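Local coordinates for protein prephenate dehydrogenase (Corynebacterium glutamicum ATCC 13032, PDB 3KTD) that probably catalyses the NAD(P)+-dependent oxidative decarboxylation of prephenate to 4-hydroxyphenylpyruvate, a step toward tyrosine, at residues A[98-103]-A[121-126]; A[11-16]-A[73-78]. All blocks are in the same frame, centred on the assembly; numbering follows the deposited sequence.

Contact 1 (98-103 with 121-126) and contact 2 (11-16 with 73-78) lie side by side in one mixed sheet, their centres about 10 Å apart. Strands 71-74 and 97-99 are the neighbours that join them, with a probable hydrogen bond from L74 N to T98 O (2.7 Å). Beyond the strands, V100 CG2 packs 3.7 Å from A75 CA, and V101 CG2 lies 3.6 Å from V76 O. The glycine turn after strand 11-14, in contact 2, is consistent with a dinucleotide site; V100 of contact 1 lies near it without touching. H124 of contact 1 reaches H190, on helix 187-214.

Contact 1. Residues A[98-103]-A[121-126]; sequences TDVVSV and VGSHPM
T98 lies beside V121 and V100 beside H124 in two segments that run the same general way, with end-to-end directions 43° apart. The CA atoms of T98 and V121 approach to 4.9 Å and those of V100 and H124 to 4.5 Å. After strand 97-99 the backbone is loop from V100 on, while strand 120-125 is interrupted at G122 and resumes at S123-P125, so side chains do much of the joining. S123 is central: its hydroxyl OG donates to D99 O at 2.6 Å, meeting that oxygen almost straight on (C=O...OG angle 168°). S123 OG also has a weak bond from W147 NE1 of strand 146-149. T98 OG1 lies against V121 O, modelled so close that the hydrogen bond between them is doubtful in detail. In the D99 carboxylate, OD1 takes a weak bond from S123 N, whereas V101 N meets OD2 from above the carboxylate plane at 3.0 Å, closing an Asx turn. K104 forms a salt bridge with OD2 and Y120 OH bonds to OD1, so the buried carboxylate is held at both oxygens. Further along, the imidazole of H124 lies alongside the 101-102 backbone. S102 CA sits over one ring face, 3.7 Å from its centroid, a CH-pi contact, and H124 ND1 is hydrogen-bonded to H190 NE2. P125 CD packs against V100 CB at 3.9 Å. The contact brings together the C-terminal ends of parallel strands 97-99 and 120-125, which with helix 105-113 between them form a beta-alpha-beta unit; Rossmann-type folds usually place their binding sites at such strand ends.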
loop_
_atom_site.group_PDB
_atom_site.type_symbol
_atom_site.label_atom_id
_atom_site.label_comp_id
_atom_site.label_asym_id
_atom_site.label_seq_id
_atom_site.Cartn_x
_atom_site.Cartn_y
_atom_site.Cartn_z
ATOM N N THR A 98 13.997 0.246 28.983
ATOM C CA THR A 98 13.945 0.202 27.531
ATOM C C THR A 98 12.837 1.107 27.003
ATOM O O THR A 98 11.958 1.508 27.758
ATOM C CB THR A 98 13.737 -1.234 27.037
ATOM O OG1 THR A 98 13.801 -1.265 25.607
ATOM C CG2 THR A 98 12.408 -1.794 27.516
ATOM N N ASP A 99 12.901 1.444 25.717
ATOM C CA ASP A 99 11.891 2.289 25.076
ATOM C C ASP A 99 11.249 1.534 23.914
ATOM O O ASP A 99 11.640 0.416 23.620
ATOM C CB ASP A 99 12.510 3.587 24.562
ATOM C CG ASP A 99 13.266 3.404 23.259
ATOM O OD1 ASP A 99 14.273 2.672 23.250
ATOM O OD2 ASP A 99 12.854 4.007 22.245
ATOM N N VAL A 100 10.282 2.152 23.244
ATOM C CA VAL A 100 9.573 1.495 22.137
ATOM C C VAL A 100 9.490 2.337 20.848
ATOM O O VAL A 100 8.774 1.987 19.912
ATOM C CB VAL A 100 8.164 1.150 22.575
ATOM C CG1 VAL A 100 8.212 0.266 23.821
ATOM C CG2 VAL A 100 7.382 2.428 22.823
ATOM N N VAL A 101 10.270 3.411 20.784
ATOM C CA VAL A 101 10.124 4.405 19.726
ATOM C C VAL A 101 10.678 3.990 18.362
ATOM O O VAL A 101 11.721 3.365 18.250
ATOM C CB VAL A 101 10.739 5.743 20.182
ATOM C CG1 VAL A 101 10.682 6.788 19.086
ATOM C CG2 VAL A 101 10.009 6.241 21.438
ATOM N N SER A 102 9.932 4.377 17.335
ATOM C CA SER A 102 10.233 4.159 15.912
ATOM C C SER A 102 11.639 4.545 15.462
ATOM O O SER A 102 12.159 3.939 14.537
ATOM C CB SER A 102 9.196 4.928 15.069
ATOM O OG SER A 102 8.806 6.160 15.690
ATOM N N VAL A 103 12.228 5.563 16.092
ATOM C CA VAL A 103 13.593 6.015 15.793
ATOM C C VAL A 103 14.453 5.731 17.019
ATOM O O VAL A 103 13.982 5.865 18.142
ATOM C CB VAL A 103 13.634 7.521 15.462
ATOM C CG1 VAL A 103 15.036 7.952 15.069
ATOM C CG2 VAL A 103 12.676 7.832 14.341
ATOM N N VAL A 121 18.472 -0.345 27.316
ATOM C CA VAL A 121 18.453 -1.202 26.146
ATOM C C VAL A 121 17.353 -0.724 25.205
ATOM O O VAL A 121 16.169 -0.821 25.511
ATOM C CB VAL A 121 18.252 -2.663 26.493
ATOM C CG1 VAL A 121 18.312 -3.504 25.198
ATOM C CG2 VAL A 121 19.313 -3.109 27.515
ATOM N N GLY A 122 17.755 -0.189 24.060
ATOM C CA GLY A 122 16.800 0.277 23.079
ATOM C C GLY A 122 15.949 -0.858 22.545
ATOM O O GLY A 122 16.412 -1.990 22.393
ATOM N N SER A 123 14.683 -0.572 22.295
ATOM C CA SER A 123 13.871 -1.531 21.598
ATOM C C SER A 123 12.822 -0.845 20.745
ATOM O O SER A 123 12.467 0.300 20.973
ATOM C CB SER A 123 13.230 -2.496 22.576
ATOM O OG SER A 123 11.931 -2.071 22.921
ATOM N N HIS A 124 12.342 -1.564 19.749
ATOM C CA HIS A 124 11.345 -1.043 18.826
ATOM C C HIS A 124 10.483 -2.173 18.291
ATOM O O HIS A 124 10.982 -2.984 17.527
ATOM C CB HIS A 124 12.034 -0.319 17.660
ATOM C CG HIS A 124 11.096 0.131 16.582
ATOM N ND1 HIS A 124 11.474 0.233 15.261
ATOM C CD2 HIS A 124 9.790 0.494 16.630
ATOM C CE1 HIS A 124 10.446 0.651 14.543
ATOM N NE2 HIS A 124 9.411 0.811 15.349
ATOM N N PRO A 125 9.208 -2.253 18.718
ATOM C CA PRO A 125 8.274 -3.211 18.109
ATOM C C PRO A 125 7.737 -2.698 16.780
ATOM O O PRO A 125 7.443 -1.506 16.656
ATOM C CB PRO A 125 7.134 -3.286 19.127
ATOM C CG PRO A 125 7.193 -2.008 19.864
ATOM C CD PRO A 125 8.643 -1.654 19.940
HETATM N N MSE A 126 7.601 -3.573 15.790
HETATM C CA MSE A 126 7.021 -3.169 14.510
HETATM C C MSE A 126 5.492 -3.205 14.619
HETATM O O MSE A 126 4.807 -3.649 13.695
HETATM C CB MSE A 126 7.483 -4.074 13.365
HETATM C CG MSE A 126 8.980 -4.204 13.192
HETATM SE SE MSE A 126 9.984 -2.545 13.165
HETATM C CE MSE A 126 8.997 -1.580 11.758
#

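Contact 2. Residues A[11-16]-A[73-78]; sequences VCILGL and VLAVPM
V73 and L14, the two residues with most surface buried here, are tied by the bond L14 N to V73 O, 2.8 Å long and nearly linear at the hydrogen (168°). V73 N in turn donates to C12 O, and A75 N to L14 O, a parallel ladder pairing I13 with V73 and L14 with L74. V73 shares one face of the sheet with I13. Its CG2, anti to the carbonyl carbon and beside the backbone N, meets V11 CG1 obliquely at 3.9 Å, and L23 of helix 18-29 covers both V73 and I13. On the other face L14 and L74 lie alongside, pointing the same way, their CD2 methyls 3.7 Å apart; T61 and L62 of helix 58-67 pack on L14. A75, next in buried surface, points its CB toward 11-16, touching I13 CG2 at 3.9 Å and G15 O at 3.4 Å. G15, at positive phi (98°), lies close to A75 and V76, a place and conformation suited to a residue with no side chain. G15 opens a GxGxxG pattern with G17 and G20, consistent with a Rossmann dinucleotide loop. The chemistry thus implies apolar methyl packing on both faces of a strand pair whose peptide groups pair with each other, ending at G15, where A75 and the V76 CG1 methyl come close to the glycine backbone.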
loop_
_atom_site.group_PDB
_atom_site.type_symbol
_atom_site.label_atom_id
_atom_site.label_comp_id
_atom_site.label_asym_id
_atom_site.label_seq_id
_atom_site.Cartn_x
_atom_site.Cartn_y
_atom_site.Cartn_z
ATOM N N VAL A 11 8.191 -6.390 35.275
ATOM C CA VAL A 11 8.189 -5.337 34.250
ATOM C C VAL A 11 7.317 -4.168 34.706
ATOM O O VAL A 11 6.216 -4.376 35.210
ATOM C CB VAL A 11 7.691 -5.864 32.884
ATOM C CG1 VAL A 11 7.575 -4.736 31.882
ATOM C CG2 VAL A 11 8.622 -6.931 32.350
ATOM N N CYS A 12 7.821 -2.949 34.522
ATOM C CA CYS A 12 7.110 -1.715 34.896
ATOM C C CYS A 12 6.879 -0.816 33.662
ATOM O O CYS A 12 7.803 -0.134 33.207
ATOM C CB CYS A 12 7.907 -0.969 35.966
ATOM S SG CYS A 12 7.202 0.602 36.513
ATOM N N ILE A 13 5.647 -0.802 33.143
ATOM C CA ILE A 13 5.330 -0.075 31.895
ATOM C C ILE A 13 4.851 1.364 32.134
ATOM O O ILE A 13 3.827 1.588 32.784
ATOM C CB ILE A 13 4.257 -0.818 31.062
ATOM C CG1 ILE A 13 4.678 -2.261 30.790
ATOM C CG2 ILE A 13 4.038 -0.109 29.738
ATOM C CD1 ILE A 13 3.589 -3.130 30.241
ATOM N N LEU A 14 5.592 2.331 31.600
ATOM C CA LEU A 14 5.241 3.738 31.734
ATOM C C LEU A 14 4.582 4.192 30.431
ATOM O O LEU A 14 5.225 4.277 29.376
ATOM C CB LEU A 14 6.474 4.568 32.078
ATOM C CG LEU A 14 6.854 4.686 33.566
ATOM C CD1 LEU A 14 6.446 3.479 34.410
ATOM C CD2 LEU A 14 8.356 4.966 33.705
ATOM N N GLY A 15 3.286 4.474 30.514
ATOM C CA GLY A 15 2.483 4.762 29.337
ATOM C C GLY A 15 1.760 3.482 28.963
ATOM O O GLY A 15 2.404 2.451 28.723
ATOM N N LEU A 16 0.427 3.547 28.927
ATOM C CA LEU A 16 -0.404 2.379 28.648
ATOM C C LEU A 16 -1.371 2.604 27.499
ATOM O O LEU A 16 -2.588 2.504 27.670
ATOM C CB LEU A 16 -1.154 1.950 29.917
ATOM C CG LEU A 16 -0.230 1.436 31.023
ATOM C CD1 LEU A 16 -0.976 1.170 32.334
ATOM C CD2 LEU A 16 0.497 0.187 30.540
ATOM N N VAL A 73 9.684 0.006 31.073
ATOM C CA VAL A 73 9.433 0.193 29.647
ATOM C C VAL A 73 8.854 1.585 29.425
ATOM O O VAL A 73 7.783 1.906 29.943
ATOM C CB VAL A 73 8.445 -0.860 29.102
ATOM C CG1 VAL A 73 8.101 -0.560 27.650
ATOM C CG2 VAL A 73 9.015 -2.262 29.239
ATOM N N LEU A 74 9.561 2.424 28.677
ATOM C CA LEU A 74 9.038 3.748 28.368
ATOM C C LEU A 74 8.218 3.610 27.093
ATOM O O LEU A 74 8.748 3.692 25.987
ATOM C CB LEU A 74 10.158 4.782 28.224
ATOM C CG LEU A 74 11.184 4.830 29.363
ATOM C CD1 LEU A 74 12.048 6.083 29.231
ATOM C CD2 LEU A 74 10.524 4.789 30.724
ATOM N N ALA A 75 6.918 3.374 27.281
ATOM C CA ALA A 75 5.955 3.155 26.198
ATOM C C ALA A 75 5.217 4.451 25.876
ATOM O O ALA A 75 3.992 4.542 25.991
ATOM C CB ALA A 75 4.966 2.059 26.599
ATOM N N VAL A 76 5.984 5.450 25.465
ATOM C CA VAL A 76 5.450 6.767 25.143
ATOM C C VAL A 76 5.972 7.242 23.787
ATOM O O VAL A 76 6.894 6.639 23.229
ATOM C CB VAL A 76 5.822 7.766 26.245
ATOM C CG1 VAL A 76 5.181 7.349 27.572
ATOM C CG2 VAL A 76 7.329 7.873 26.377
ATOM N N PRO A 77 5.363 8.300 23.225
ATOM C CA PRO A 77 5.872 8.831 21.951
ATOM C C PRO A 77 7.188 9.580 22.126
ATOM O O PRO A 77 7.500 10.034 23.228
ATOM C CB PRO A 77 4.766 9.788 21.495
ATOM C CG PRO A 77 4.030 10.152 22.741
ATOM C CD PRO A 77 4.096 8.944 23.621
HETATM N N MSE A 78 7.937 9.716 21.035
HETATM C CA MSE A 78 9.259 10.342 21.069
HETATM C C MSE A 78 9.242 11.672 21.830
HETATM O O MSE A 78 10.136 11.922 22.638
HETATM C CB MSE A 78 9.823 10.505 19.644
HETATM C CG MSE A 78 11.191 11.227 19.545
HETATM SE SE MSE A 78 12.749 10.347 20.391
HETATM C CE MSE A 78 13.956 11.896 20.544
#